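Local atomic coordinates of probable sugar kinase (Clostridium perfringens, PDB entry 3KZH), a protein that probably acts as a sugar kinase of the pfkB, ribokinase-like family, transferring a phosphoryl group to a carbohydrate substrate. Residues D68-G71 with K72-V75; T124-I127 with D128-E132; N212-G216 with L217-K221; P296-A299 with L300-L304. All blocks are in the same frame, centred on the assembly; numbering follows the deposited sequence.

Contact 1: D68-G71 with K72-V75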
loop_
_atom_site.group_PDB
_atom_site.type_symbol
_atom_site.label_atom_id
_atom_site.label_comp_id
_atom_site.label_asym_id
_atom_site.label_seq_id
_atom_site.Cartn_x
_atom_site.Cartn_y
_atom_site.Cartn_z
ATOM N N ASP A 68 8.410 -1.691 -6.583
ATOM C CA ASP A 68 7.051 -2.205 -6.425
ATOM C C ASP A 68 6.048 -1.122 -5.993
ATOM O O ASP A 68 6.379 0.067 -5.996
ATOM C CB ASP A 68 7.063 -3.380 -5.431
ATOM C CG ASP A 68 7.812 -3.064 -4.139
ATOM O OD1 ASP A 68 8.123 -1.884 -3.894
ATOM O OD2 ASP A 68 8.078 -3.997 -3.360
ATOM N N GLU A 69 4.856 -1.546 -5.569
ATOM C CA GLU A 69 3.790 -0.640 -5.137
ATOM C C GLU A 69 4.069 0.104 -3.829
ATOM O O GLU A 69 3.618 1.235 -3.647
ATOM C CB GLU A 69 2.462 -1.395 -5.045
ATOM C CG GLU A 69 1.278 -0.645 -5.647
ATOM C CD GLU A 69 1.322 -0.545 -7.174
ATOM O OE1 GLU A 69 0.970 0.528 -7.704
ATOM O OE2 GLU A 69 1.681 -1.533 -7.848
ATOM N N HIS A 70 4.817 -0.534 -2.931
ATOM C CA HIS A 70 5.184 0.070 -1.653
ATOM C C HIS A 70 6.278 1.103 -1.865
ATOM O O HIS A 70 6.398 2.054 -1.091
ATOM C CB HIS A 70 5.647 -0.982 -0.654
ATOM C CG HIS A 70 4.529 -1.744 -0.014
ATOM N ND1 HIS A 70 3.233 -1.277 0.030
ATOM C CD2 HIS A 70 4.521 -2.938 0.616
ATOM C CE1 HIS A 70 2.475 -2.154 0.663
ATOM N NE2 HIS A 70 3.231 -3.170 1.029
ATOM N N GLY A 71 7.037 0.918 -2.947
ATOM C CA GLY A 71 8.099 1.836 -3.326
ATOM C C GLY A 71 7.491 3.138 -3.800
ATOM O O GLY A 71 7.958 4.203 -3.414
ATOM N N LYS A 72 6.393 3.042 -4.553
ATOM C CA LYS A 72 5.676 4.217 -5.066
ATOM C C LYS A 72 4.959 4.967 -3.940
ATOM O O LYS A 72 4.795 6.189 -4.012
ATOM C CB LYS A 72 4.653 3.815 -6.136
ATOM C CG LYS A 72 5.234 3.009 -7.271
ATOM C CD LYS A 72 4.196 2.689 -8.336
ATOM C CE LYS A 72 4.575 1.429 -9.099
ATOM N NZ LYS A 72 5.994 1.424 -9.565
ATOM N N SER A 73 4.570 4.226 -2.899
ATOM C CA SER A 73 3.879 4.770 -1.722
ATOM C C SER A 73 4.811 5.679 -0.914
ATOM O O SER A 73 4.433 6.795 -0.543
ATOM C CB SER A 73 3.374 3.637 -0.826
ATOM O OG SER A 73 2.432 2.826 -1.485
ATOM N N ILE A 74 6.034 5.193 -0.682
ATOM C CA ILE A 74 7.083 5.920 0.048
ATOM C C ILE A 74 7.443 7.190 -0.736
ATOM O O ILE A 74 7.388 8.284 -0.175
ATOM C CB ILE A 74 8.374 5.049 0.236
ATOM C CG1 ILE A 74 8.078 3.780 1.041
ATOM C CG2 ILE A 74 9.496 5.852 0.916
ATOM C CD1 ILE A 74 8.069 3.939 2.565
ATOM N N VAL A 75 7.719 7.040 -2.037
ATOM C CA VAL A 75 8.088 8.158 -2.907
ATOM C C VAL A 75 7.032 9.249 -2.925
ATOM O O VAL A 75 7.365 10.424 -2.761
ATOM C CB VAL A 75 8.435 7.701 -4.358
ATOM C CG1 VAL A 75 8.899 8.890 -5.205
ATOM C CG2 VAL A 75 9.538 6.713 -4.341
#

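Contact 2: T124-I127 with D128-E132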
loop_
_atom_site.group_PDB
_atom_site.type_symbol
_atom_site.label_atom_id
_atom_site.label_comp_id
_atom_site.label_asym_id
_atom_site.label_seq_id
_atom_site.Cartn_x
_atom_site.Cartn_y
_atom_site.Cartn_z
ATOM N N THR A 124 29.203 -0.946 -2.046
ATOM C CA THR A 124 30.193 0.120 -2.199
ATOM C C THR A 124 30.161 0.850 -3.542
ATOM O O THR A 124 30.462 2.044 -3.601
ATOM C CB THR A 124 31.614 -0.405 -1.933
ATOM O OG1 THR A 124 31.884 -1.525 -2.791
ATOM C CG2 THR A 124 31.750 -0.837 -0.475
ATOM N N ASP A 125 29.763 0.143 -4.602
ATOM C CA ASP A 125 29.659 0.720 -5.954
ATOM C C ASP A 125 28.609 1.826 -6.018
ATOM O O ASP A 125 28.815 2.851 -6.683
ATOM C CB ASP A 125 29.320 -0.358 -6.987
ATOM C CG ASP A 125 30.549 -0.998 -7.592
ATOM O OD1 ASP A 125 31.528 -1.262 -6.856
ATOM O OD2 ASP A 125 30.532 -1.246 -8.816
ATOM N N PHE A 126 27.505 1.623 -5.292
ATOM C CA PHE A 126 26.432 2.600 -5.230
ATOM C C PHE A 126 26.877 3.803 -4.382
ATOM O O PHE A 126 26.598 4.946 -4.774
ATOM C CB PHE A 126 25.120 1.961 -4.730
ATOM C CG PHE A 126 23.910 2.847 -4.898
ATOM C CD1 PHE A 126 23.258 2.926 -6.143
ATOM C CD2 PHE A 126 23.485 3.697 -3.853
ATOM C CE1 PHE A 126 22.197 3.845 -6.355
ATOM C CE2 PHE A 126 22.428 4.623 -4.046
ATOM C CZ PHE A 126 21.791 4.697 -5.305
ATOM N N ILE A 127 27.581 3.556 -3.260
ATOM C CA ILE A 127 28.091 4.646 -2.400
ATOM C C ILE A 127 29.013 5.527 -3.242
ATOM O O ILE A 127 28.848 6.741 -3.253
ATOM C CB ILE A 127 28.894 4.150 -1.134
ATOM C CG1 ILE A 127 27.962 3.665 -0.035
ATOM C CG2 ILE A 127 29.593 5.309 -0.459
ATOM C CD1 ILE A 127 28.497 2.525 0.800
ATOM N N ASP A 128 29.920 4.885 -3.988
ATOM C CA ASP A 128 30.882 5.565 -4.863
ATOM C C ASP A 128 30.228 6.422 -5.943
ATOM O O ASP A 128 30.727 7.503 -6.248
ATOM C CB ASP A 128 31.823 4.557 -5.534
ATOM C CG ASP A 128 32.761 3.870 -4.554
ATOM O OD1 ASP A 128 33.104 4.471 -3.510
ATOM O OD2 ASP A 128 33.151 2.715 -4.833
ATOM N N SER A 129 29.092 5.963 -6.477
ATOM C CA SER A 129 28.378 6.697 -7.525
ATOM C C SER A 129 27.715 7.950 -6.983
ATOM O O SER A 129 27.546 8.936 -7.702
ATOM C CB SER A 129 27.345 5.795 -8.240
ATOM O OG SER A 129 26.180 5.529 -7.464
ATOM N N LYS A 130 27.393 7.912 -5.692
ATOM C CA LYS A 130 26.735 9.020 -5.000
ATOM C C LYS A 130 27.652 9.717 -3.996
ATOM O O LYS A 130 27.167 10.429 -3.117
ATOM C CB LYS A 130 25.475 8.517 -4.273
ATOM C CG LYS A 130 24.409 7.857 -5.142
ATOM C CD LYS A 130 23.829 8.808 -6.174
ATOM C CE LYS A 130 22.595 8.234 -6.825
ATOM N NZ LYS A 130 22.809 6.876 -7.381
ATOM N N ARG A 131 28.969 9.557 -4.158
ATOM C CA ARG A 131 29.971 10.158 -3.256
ATOM C C ARG A 131 29.846 11.676 -3.064
ATOM O O ARG A 131 30.081 12.195 -1.980
ATOM C CB ARG A 131 31.392 9.812 -3.727
ATOM C CG ARG A 131 31.728 10.279 -5.144
ATOM C CD ARG A 131 33.188 10.117 -5.459
ATOM N NE ARG A 131 34.004 11.061 -4.705
ATOM C CZ ARG A 131 35.228 11.448 -5.054
ATOM N NH1 ARG A 131 35.803 10.977 -6.160
ATOM N NH2 ARG A 131 35.878 12.322 -4.296
ATOM N N GLU A 132 29.390 12.353 -4.112
ATOM C CA GLU A 132 29.210 13.801 -4.120
ATOM C C GLU A 132 28.053 14.249 -3.216
ATOM O O GLU A 132 28.049 15.378 -2.722
ATOM C CB GLU A 132 28.977 14.260 -5.553
ATOM C CG GLU A 132 29.453 15.649 -5.855
ATOM C CD GLU A 132 29.274 15.988 -7.313
ATOM O OE1 GLU A 132 30.153 15.615 -8.120
ATOM O OE2 GLU A 132 28.241 16.611 -7.644
#

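Contact 3: N212-G216 with L217-K221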
loop_
_atom_site.group_PDB
_atom_site.type_symbol
_atom_site.label_atom_id
_atom_site.label_comp_id
_atom_site.label_asym_id
_atom_site.label_seq_id
_atom_site.Cartn_x
_atom_site.Cartn_y
_atom_site.Cartn_z
ATOM N N ASN A 212 32.732 13.165 28.615
ATOM C CA ASN A 212 34.119 13.656 28.509
ATOM C C ASN A 212 35.018 12.648 27.795
ATOM O O ASN A 212 35.927 13.029 27.060
ATOM C CB ASN A 212 34.715 13.979 29.884
ATOM C CG ASN A 212 34.390 15.391 30.360
ATOM O OD1 ASN A 212 34.120 16.301 29.561
ATOM N ND2 ASN A 212 34.436 15.583 31.676
ATOM N N TYR A 213 34.726 11.364 28.000
ATOM C CA TYR A 213 35.443 10.257 27.374
ATOM C C TYR A 213 35.135 10.236 25.865
ATOM O O TYR A 213 36.042 10.031 25.051
ATOM C CB TYR A 213 35.046 8.935 28.063
ATOM C CG TYR A 213 35.412 7.669 27.314
ATOM C CD1 TYR A 213 36.756 7.251 27.200
ATOM C CD2 TYR A 213 34.414 6.908 26.665
ATOM C CE1 TYR A 213 37.098 6.095 26.445
ATOM C CE2 TYR A 213 34.745 5.757 25.909
ATOM C CZ TYR A 213 36.084 5.360 25.804
ATOM O OH TYR A 213 36.403 4.253 25.059
ATOM N N PHE A 214 33.866 10.458 25.510
ATOM C CA PHE A 214 33.436 10.489 24.109
ATOM C C PHE A 214 34.087 11.649 23.368
ATOM O O PHE A 214 34.524 11.483 22.231
ATOM C CB PHE A 214 31.910 10.582 23.991
ATOM C CG PHE A 214 31.166 9.361 24.481
ATOM C CD1 PHE A 214 31.596 8.062 24.152
ATOM C CD2 PHE A 214 30.002 9.517 25.263
ATOM C CE1 PHE A 214 30.874 6.922 24.597
ATOM C CE2 PHE A 214 29.267 8.391 25.721
ATOM C CZ PHE A 214 29.707 7.087 25.384
ATOM N N LEU A 215 34.225 12.788 24.053
ATOM C CA LEU A 215 34.871 13.982 23.493
ATOM C C LEU A 215 36.371 13.741 23.300
ATOM O O LEU A 215 36.995 14.354 22.427
ATOM C CB LEU A 215 34.671 15.198 24.405
ATOM C CG LEU A 215 33.263 15.710 24.725
ATOM C CD1 LEU A 215 33.349 16.676 25.883
ATOM C CD2 LEU A 215 32.591 16.336 23.523
ATOM N N GLY A 216 36.915 12.824 24.111
ATOM C CA GLY A 216 38.323 12.450 24.065
ATOM C C GLY A 216 38.637 11.602 22.849
ATOM O O GLY A 216 39.708 11.741 22.247
ATOM N N LEU A 217 37.673 10.758 22.472
ATOM C CA LEU A 217 37.762 9.879 21.310
ATOM C C LEU A 217 37.737 10.663 19.986
ATOM O O LEU A 217 38.128 10.144 18.936
ATOM C CB LEU A 217 36.603 8.880 21.322
ATOM C CG LEU A 217 36.481 7.828 22.430
ATOM C CD1 LEU A 217 35.199 7.042 22.214
ATOM C CD2 LEU A 217 37.689 6.875 22.455
ATOM N N GLY A 218 37.293 11.919 20.054
ATOM C CA GLY A 218 37.214 12.766 18.876
ATOM C C GLY A 218 35.807 13.243 18.552
ATOM O O GLY A 218 35.625 14.053 17.639
ATOM N N ILE A 219 34.816 12.743 19.293
ATOM C CA ILE A 219 33.418 13.133 19.099
ATOM C C ILE A 219 33.267 14.604 19.501
ATOM O O ILE A 219 33.848 15.048 20.491
ATOM C CB ILE A 219 32.442 12.195 19.880
ATOM C CG1 ILE A 219 32.657 10.739 19.438
ATOM C CG2 ILE A 219 30.973 12.614 19.653
ATOM C CD1 ILE A 219 32.040 9.678 20.339
ATOM N N LYS A 220 32.550 15.364 18.676
ATOM C CA LYS A 220 32.360 16.791 18.911
ATOM C C LYS A 220 31.208 17.165 19.819
ATOM O O LYS A 220 31.326 18.104 20.596
ATOM C CB LYS A 220 32.215 17.542 17.581
ATOM C CG LYS A 220 33.337 17.321 16.572
ATOM C CD LYS A 220 34.675 17.895 17.023
ATOM C CE LYS A 220 35.710 17.821 15.904
ATOM N NZ LYS A 220 36.008 16.421 15.480
ATOM N N LYS A 221 30.069 16.488 19.667
ATOM C CA LYS A 221 28.871 16.789 20.461
ATOM C C LYS A 221 28.183 15.542 21.019
ATOM O O LYS A 221 27.881 14.612 20.270
ATOM C CB LYS A 221 27.864 17.612 19.628
ATOM C CG LYS A 221 28.417 18.880 18.984
ATOM C CD LYS A 221 27.543 20.082 19.204
ATOM C CE LYS A 221 28.246 21.356 18.729
ATOM N NZ LYS A 221 28.444 21.388 17.258
#

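Contact 4: P296-A299 with L300-L304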
loop_
_atom_site.group_PDB
_atom_site.type_symbol
_atom_site.label_atom_id
_atom_site.label_comp_id
_atom_site.label_asym_id
_atom_site.label_seq_id
_atom_site.Cartn_x
_atom_site.Cartn_y
_atom_site.Cartn_z
ATOM N N PRO A 296 0.770 13.772 13.126
ATOM C CA PRO A 296 0.235 14.268 11.849
ATOM C C PRO A 296 0.260 15.780 11.646
ATOM O O PRO A 296 0.407 16.247 10.519
ATOM C CB PRO A 296 -1.206 13.757 11.864
ATOM C CG PRO A 296 -1.114 12.508 12.643
ATOM C CD PRO A 296 -0.250 12.934 13.792
ATOM N N ASP A 297 0.149 16.533 12.737
ATOM C CA ASP A 297 0.122 17.989 12.650
ATOM C C ASP A 297 1.445 18.681 12.850
ATOM O O ASP A 297 1.523 19.901 12.690
ATOM C CB ASP A 297 -0.901 18.581 13.624
ATOM C CG ASP A 297 -2.308 18.087 13.369
ATOM O OD1 ASP A 297 -2.636 17.733 12.211
ATOM O OD2 ASP A 297 -3.085 18.038 14.346
HETATM N N MSE A 298 2.490 17.916 13.159
HETATM C CA MSE A 298 3.801 18.502 13.396
HETATM C C MSE A 298 4.443 19.217 12.217
HETATM O O MSE A 298 4.526 18.701 11.091
HETATM C CB MSE A 298 4.776 17.505 14.005
HETATM C CG MSE A 298 5.517 18.090 15.200
HETATM SE SE MSE A 298 7.363 17.677 15.193
HETATM C CE MSE A 298 7.229 16.018 16.156
ATOM N N ALA A 299 4.795 20.461 12.519
ATOM C CA ALA A 299 5.417 21.412 11.620
ATOM C C ALA A 299 6.203 22.371 12.499
ATOM O O ALA A 299 6.115 22.298 13.724
ATOM C CB ALA A 299 4.338 22.174 10.846
ATOM N N LEU A 300 6.946 23.281 11.868
ATOM C CA LEU A 300 7.748 24.290 12.560
ATOM C C LEU A 300 6.904 25.105 13.544
ATOM O O LEU A 300 7.261 25.201 14.723
ATOM C CB LEU A 300 8.459 25.216 11.551
ATOM C CG LEU A 300 9.339 26.370 12.073
ATOM C CD1 LEU A 300 10.460 25.836 12.929
ATOM C CD2 LEU A 300 9.899 27.203 10.937
ATOM N N ASP A 301 5.748 25.590 13.086
ATOM C CA ASP A 301 4.841 26.387 13.920
ATOM C C ASP A 301 4.352 25.698 15.205
ATOM O O ASP A 301 4.374 26.325 16.260
ATOM C CB ASP A 301 3.655 26.950 13.101
ATOM C CG ASP A 301 2.990 25.906 12.193
ATOM O OD1 ASP A 301 2.994 24.706 12.524
ATOM O OD2 ASP A 301 2.453 26.295 11.134
ATOM N N THR A 302 4.001 24.407 15.129
ATOM C CA THR A 302 3.532 23.654 16.309
ATOM C C THR A 302 4.659 23.386 17.322
ATOM O O THR A 302 4.421 23.393 18.528
ATOM C CB THR A 302 2.786 22.312 15.963
ATOM O OG1 THR A 302 3.721 21.253 15.742
ATOM C CG2 THR A 302 1.916 22.463 14.727
ATOM N N VAL A 303 5.886 23.191 16.819
ATOM C CA VAL A 303 7.069 22.952 17.657
ATOM C C VAL A 303 7.403 24.238 18.404
ATOM O O VAL A 303 7.567 24.213 19.619
ATOM C CB VAL A 303 8.313 22.474 16.826
ATOM C CG1 VAL A 303 9.510 22.239 17.730
ATOM C CG2 VAL A 303 7.996 21.224 16.079
ATOM N N LEU A 304 7.414 25.360 17.684
ATOM C CA LEU A 304 7.686 26.674 18.275
ATOM C C LEU A 304 6.610 27.139 19.265
ATOM O O LEU A 304 6.929 27.761 20.278
ATOM C CB LEU A 304 7.882 27.732 17.189
ATOM C CG LEU A 304 9.131 27.666 16.300
ATOM C CD1 LEU A 304 9.123 28.856 15.345
ATOM C CD2 LEU A 304 10.403 27.683 17.126
#

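Contact 1: D68-G71 with K72-V75
Ser73 bonds back to Glu69, and Val75 to Gly71, in the first turns of helix 69-81, whose N-cap is Asp68. Backbone bonds define the start of the helix. Ile74 N donates to His70 O at 3.2 Å, and Val75 N to Gly71 O with an angle of 169° at the hydrogen, whereas the first i to i+4 bond, Lys72 N to Asp68 O, is weak. Capping comes from the carboxylate: Asp68 OD1 takes a weak bond from Gly71 N at 3.2 Å and also bonds Thr96 OG1, which ties the helix start to a neighbouring loop. Among side-chain hydroxyls, Ser73 OG donates to Glu69 O at 2.9 Å. With OG beside its own backbone N (chi1 -62°), Ser73 grips that carbonyl twice, N and OG arriving from opposite faces of its plane. The charged chains of Lys72 and Glu69 meet through a methylene and do not pair. Lys72 runs back along the turn, and its NZ bonds Asn67 O; Glu69 OE1 meets its CD at 3.9 Å, while OE1 and NZ stay 5.4 Å apart. Beyond the turn, His70 packs on strand 16-23 and Ser73 on Ser73 of the second subunit. Val75 CG2 lies 3.1 Å from Gly71 O.

Contact 2: T124-I127 with D128-E132
The backbone runs as a short helix from Thr124 to Ser129, with Asp128 N bonded to Thr124 O at 2.9 Å, and breaks at Lys130, whose phi/psi of -110°/21° is no longer helical. Phe126 O, in the last turn before this break, takes two sound bonds from the same face of its plane, one from Lys130 N at 3.2 Å and one from Ser129 OG at 2.8 Å. Ser129 reaches it by placing OG between its own backbone N and carbonyl carbon (chi1 74°), which also sets the hydroxyl 4.1 Å above the Phe126 ring, toward its rim. Lys130 is at once the first residue past helix 124-129 and the N-cap of helix 131-135, a one-residue joint between two short helices. Its side chain, bent at chi2 and chi4, turns back to the Phe126 ring: CG approaches CE2 of Phe126 at 3.9 Å, and NZ comes within 3.2 Å of Phe126 CZ. The same lysine packs on Asp87. Toward helix 147-157, Asp128 OD1 is hydrogen-bonded to Tyr152 OH, and Ile127 packs on Tyr152, Leu153 and Phe157 of that helix.

Contact 3: N212-G216 with L217-K221
Phe214 O, near the end of helix 204-217, is held by two amides: Ile219 N donates at 3.2 Å with an angle of 142° at the hydrogen, and Leu217 N adds a weak bond. Leu217 N also donates to Tyr213 O at 3.1 Å, an i to i+4 bond. A further weak bond, from Gly218 N to Leu215 O at 3.4 Å, completes the pattern. The six-to-one bond from Ile219 to Phe214, the weak bond from Gly218 to Leu215 within it and the positive phi of Gly218 (119°) make this a Schellman-like turn; at these backbone angles Gly218, lacking CB, avoids the carbonyl O of Leu217. The apolar pair that goes with the motif is present too. Ile219 and Phe214 lie side by side, pointing the same way, with Ile219 CD1 3.8 Å from Phe214 CB, and both pack on Ile186 of strand 185-186. One turn along the helix, Leu217 lies over a face of the Tyr213 ring, its CG toward the rim, and its CD1 is 3.9 Å from Tyr213 CE2. Across the turn, Leu215 CA makes a CA-H...O contact of 3.3 Å with Ile219 O, and Lys220 NZ folds back to donate to Gly218 O.

Contact 4: P296-A299 with L300-L304
The start of helix 300-308 is built here, with Ala299 at the N-cap and Val303 closing the first turn. Val303 N donates to Ala299 O at 3.2 Å, nearly along the C=O axis and with an angle of 155° at the hydrogen. Thr302 OG1 adds a weak bond to the same carbonyl at 3.3 Å. As N-cap, Ala299 has no polar side chain to cap with. With chi1 at 47°, Asp301 tucks its carboxylate back over its own backbone, and OD1 takes a weak, strongly bent bond from Thr302 N. The same OD1 lies 3.3 Å from Ala299 CB. Before the cap comes the loop that leads out of helix 273-288, with its buried residue Met298 (selenomethionine). Bent at chi2 and chi3, Met298 crosses Val303 obliquely and sets SE 3.7 Å from Val303 CG2, while both residues pack on helix 273-288, Met298 against Ile286 and Thr287 and Val303 against Phe279. Thr302 crosses Met298 at about a right angle and points its methyl CG2 at Asp297 O, 3.3 Å away. Two loop carbonyls, Pro296 O and Met298 O, accept from NH1 of Arg54.

In the fold
The four contacts follow one another along the chain in series; none nest or cross, and each is local, spanning a helix start, a helix joint or a helix end, and closes no long loop. Contact 1 starts helix 69-81 beside the four-stranded sheet that includes strands 16-23 and 32-42, where the second subunit also packs. Contact 2 joins helices 124-129 and 131-135 ahead of strand 139-143 and leans on helix 147-157. Contact 3 ends helix 204-217 and hands the chain to strand 221-225 of the large sheet; it lies on the opposite side of the chain's centre from contact 1, with centres about 40 Å apart. Contact 4 starts helix 300-308 against helix 273-288, before edge strand 312-317.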